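Local coordinates for protein carbonic anhydrase (Coccomyxa sp. PA, PDB 3UCN) that probably catalyses the reversible hydration of carbon dioxide to hydrogencarbonate and a proton, as a zinc-dependent beta-class carbonic anhydrase, at residues 102-107 and 149-154. Numbering follows the deposited sequence.
With ZN (zinc ion), chain C.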
loop_
_atom_site.group_PDB
_atom_site.type_symbol
_atom_site.label_atom_id
_atom_site.label_comp_id
_atom_site.label_asym_id
_atom_site.label_seq_id
_atom_site.Cartn_x
_atom_site.Cartn_y
_atom_site.Cartn_z
ATOM N N GLY A 102 5.744 -18.427 -12.408
ATOM C CA GLY A 102 6.800 -18.447 -11.380
ATOM C C GLY A 102 7.977 -19.149 -12.004
ATOM O O GLY A 102 7.933 -19.523 -13.197
ATOM N N HIS A 103 9.043 -19.328 -11.226
ATOM C CA HIS A 103 10.173 -19.994 -11.761
ATOM C C HIS A 103 11.009 -20.680 -10.665
ATOM O O HIS A 103 11.091 -20.182 -9.485
ATOM C CB HIS A 103 11.046 -18.966 -12.461
ATOM C CG HIS A 103 11.691 -18.017 -11.505
ATOM N ND1 HIS A 103 12.999 -18.152 -11.106
ATOM C CD2 HIS A 103 11.177 -16.978 -10.781
ATOM C CE1 HIS A 103 13.305 -17.192 -10.246
ATOM N NE2 HIS A 103 12.211 -16.477 -10.023
ATOM N N TYR A 104 11.703 -21.761 -11.046
ATOM C CA TYR A 104 12.514 -22.467 -10.068
ATOM C C TYR A 104 13.672 -21.590 -9.711
ATOM O O TYR A 104 14.046 -20.705 -10.483
ATOM C CB TYR A 104 12.941 -23.862 -10.574
ATOM C CG TYR A 104 11.712 -24.745 -10.803
ATOM C CD1 TYR A 104 11.279 -25.086 -12.096
ATOM C CD2 TYR A 104 10.955 -25.203 -9.718
ATOM C CE1 TYR A 104 10.143 -25.900 -12.289
ATOM C CE2 TYR A 104 9.839 -26.026 -9.901
ATOM C CZ TYR A 104 9.447 -26.353 -11.180
ATOM O OH TYR A 104 8.317 -27.099 -11.316
ATOM N N ASN A 105 14.248 -21.833 -8.539
ATOM C CA ASN A 105 15.383 -21.096 -8.065
ATOM C C ASN A 105 15.000 -19.639 -7.787
ATOM O O ASN A 105 15.826 -18.724 -7.828
ATOM C CB ASN A 105 16.565 -21.259 -9.004
ATOM C CG ASN A 105 17.851 -20.805 -8.381
ATOM O OD1 ASN A 105 18.414 -19.807 -8.790
ATOM N ND2 ASN A 105 18.325 -21.525 -7.353
ATOM N N CYS A 106 13.706 -19.444 -7.504
ATOM C CA CYS A 106 13.159 -18.168 -7.062
ATOM C C CYS A 106 13.598 -17.779 -5.624
ATOM O O CYS A 106 13.192 -18.396 -4.630
ATOM C CB CYS A 106 11.642 -18.231 -7.200
ATOM S SG CYS A 106 10.931 -16.647 -6.763
ATOM N N GLY A 107 14.433 -16.781 -5.525
ATOM C CA GLY A 107 14.916 -16.283 -4.207
ATOM C C GLY A 107 13.831 -15.734 -3.255
ATOM O O GLY A 107 13.989 -15.772 -2.024
ATOM N N ALA A 149 11.645 -28.657 -1.051
ATOM C CA ALA A 149 10.707 -27.773 -0.400
ATOM C C ALA A 149 10.701 -26.464 -1.215
ATOM O O ALA A 149 9.655 -25.996 -1.571
ATOM C CB ALA A 149 11.136 -27.508 1.011
ATOM N N TRP A 150 11.889 -25.930 -1.508
ATOM C CA TRP A 150 12.027 -24.834 -2.431
ATOM C C TRP A 150 11.271 -25.074 -3.766
ATOM O O TRP A 150 10.348 -24.313 -4.087
ATOM C CB TRP A 150 13.490 -24.561 -2.672
ATOM C CG TRP A 150 13.771 -23.249 -3.268
ATOM C CD1 TRP A 150 12.859 -22.268 -3.643
ATOM C CD2 TRP A 150 15.060 -22.753 -3.620
ATOM N NE1 TRP A 150 13.529 -21.183 -4.162
ATOM C CE2 TRP A 150 14.873 -21.462 -4.187
ATOM C CE3 TRP A 150 16.362 -23.262 -3.487
ATOM C CZ2 TRP A 150 15.933 -20.677 -4.613
ATOM C CZ3 TRP A 150 17.437 -22.482 -3.922
ATOM C CH2 TRP A 150 17.212 -21.194 -4.477
ATOM N N ASP A 151 11.573 -26.127 -4.529
ATOM C CA ASP A 151 10.770 -26.348 -5.742
ATOM C C ASP A 151 9.240 -26.359 -5.498
ATOM O O ASP A 151 8.451 -25.879 -6.316
ATOM C CB ASP A 151 11.197 -27.633 -6.481
ATOM C CG ASP A 151 12.589 -27.549 -7.071
ATOM O OD1 ASP A 151 13.208 -28.604 -7.279
ATOM O OD2 ASP A 151 13.090 -26.435 -7.316
ATOM N N LYS A 152 8.821 -26.983 -4.400
ATOM C CA LYS A 152 7.445 -27.210 -4.160
ATOM C C LYS A 152 6.778 -25.844 -3.818
ATOM O O LYS A 152 5.651 -25.542 -4.298
ATOM C CB LYS A 152 7.334 -28.226 -2.991
ATOM C CG LYS A 152 5.945 -28.847 -2.739
ATOM C CD LYS A 152 5.284 -29.474 -4.010
ATOM C CE LYS A 152 4.197 -30.471 -3.594
ATOM N NZ LYS A 152 3.201 -30.832 -4.698
ATOM N N MET A 153 7.469 -25.055 -2.992
ATOM C CA MET A 153 7.083 -23.676 -2.660
ATOM C C MET A 153 6.777 -22.870 -3.974
ATOM O O MET A 153 5.685 -22.298 -4.109
ATOM C CB MET A 153 8.165 -23.046 -1.785
ATOM C CG MET A 153 7.792 -21.706 -1.165
ATOM S SD MET A 153 6.468 -21.773 0.076
ATOM C CE MET A 153 4.960 -21.526 -0.891
ATOM N N VAL A 154 7.679 -22.944 -4.968
ATOM C CA VAL A 154 7.491 -22.312 -6.274
ATOM C C VAL A 154 6.135 -22.673 -6.903
ATOM O O VAL A 154 5.310 -21.775 -7.208
ATOM C CB VAL A 154 8.712 -22.589 -7.201
ATOM C CG1 VAL A 154 8.394 -22.275 -8.685
ATOM C CG2 VAL A 154 9.964 -21.788 -6.739
HETATM ZN ZN ZN C . 11.851 -15.155 -8.341
HETATM O O HOH W 1 13.147 -23.676 -6.699
#
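V154 packs against H103 and C106 in the zinc-binding loop that follows strand 97-103, and W150, one helical turn earlier, bonds to the same loop. The tight, buried part lies at V154, whose two methyls bracket the carbonyl oxygen of H103: CG2 stands 3.4 Å from H103 O and CG1 3.5 Å from the same H103 O. CG2 also meets C106 CB at 4.0 Å, so the valine packs against the backbone of one zinc ligand and the CB of another. H103 NE2 binds the zinc ion at 2.2 Å and C106 SG binds it at 2.4 Å; C47 also binds the zinc, and D49, a zinc ligand known for this protein, lies close to H103. C106 CB lies over one face of the imidazole, and the H103 ND1 hydrogen is turned back to Y104 O in a weak bond.

A chi1 of -163°, CG opposite the main-chain nitrogen, swings the indole of W150 to C106 O. Its NE1 donates to C106 O at 2.8 Å; the bond is bent (149° at the hydrogen), nearly in the indole plane but arriving above the plane of the carbonyl. This grips the loop at the N-cap residue of helix 107-114. N105 CA rests on one indole face near the rim, while its amide, inclined to the indole, brings ND2 close to CH2; N105 OD1 is held by R51.

The looser side is at Y104 and D151, both partly exposed. D151 OD2 comes within 3.4 Å of Y104 CD2, the side chains crossing at about a right angle with ring and carboxylate planes 77° apart. A water bridges N105 N to D151 OD2 while sitting over the same indole face as N105 CA. The Y104 hydroxyl is hydrogen-bonded to E155, one turn beyond D151.

Helix 146-167 thus backs the C-terminal end of strand 97-103, with W150 and V154 also touching helix 107-114 and V154 and Y104 reaching V187 of the adjacent strand 182-189.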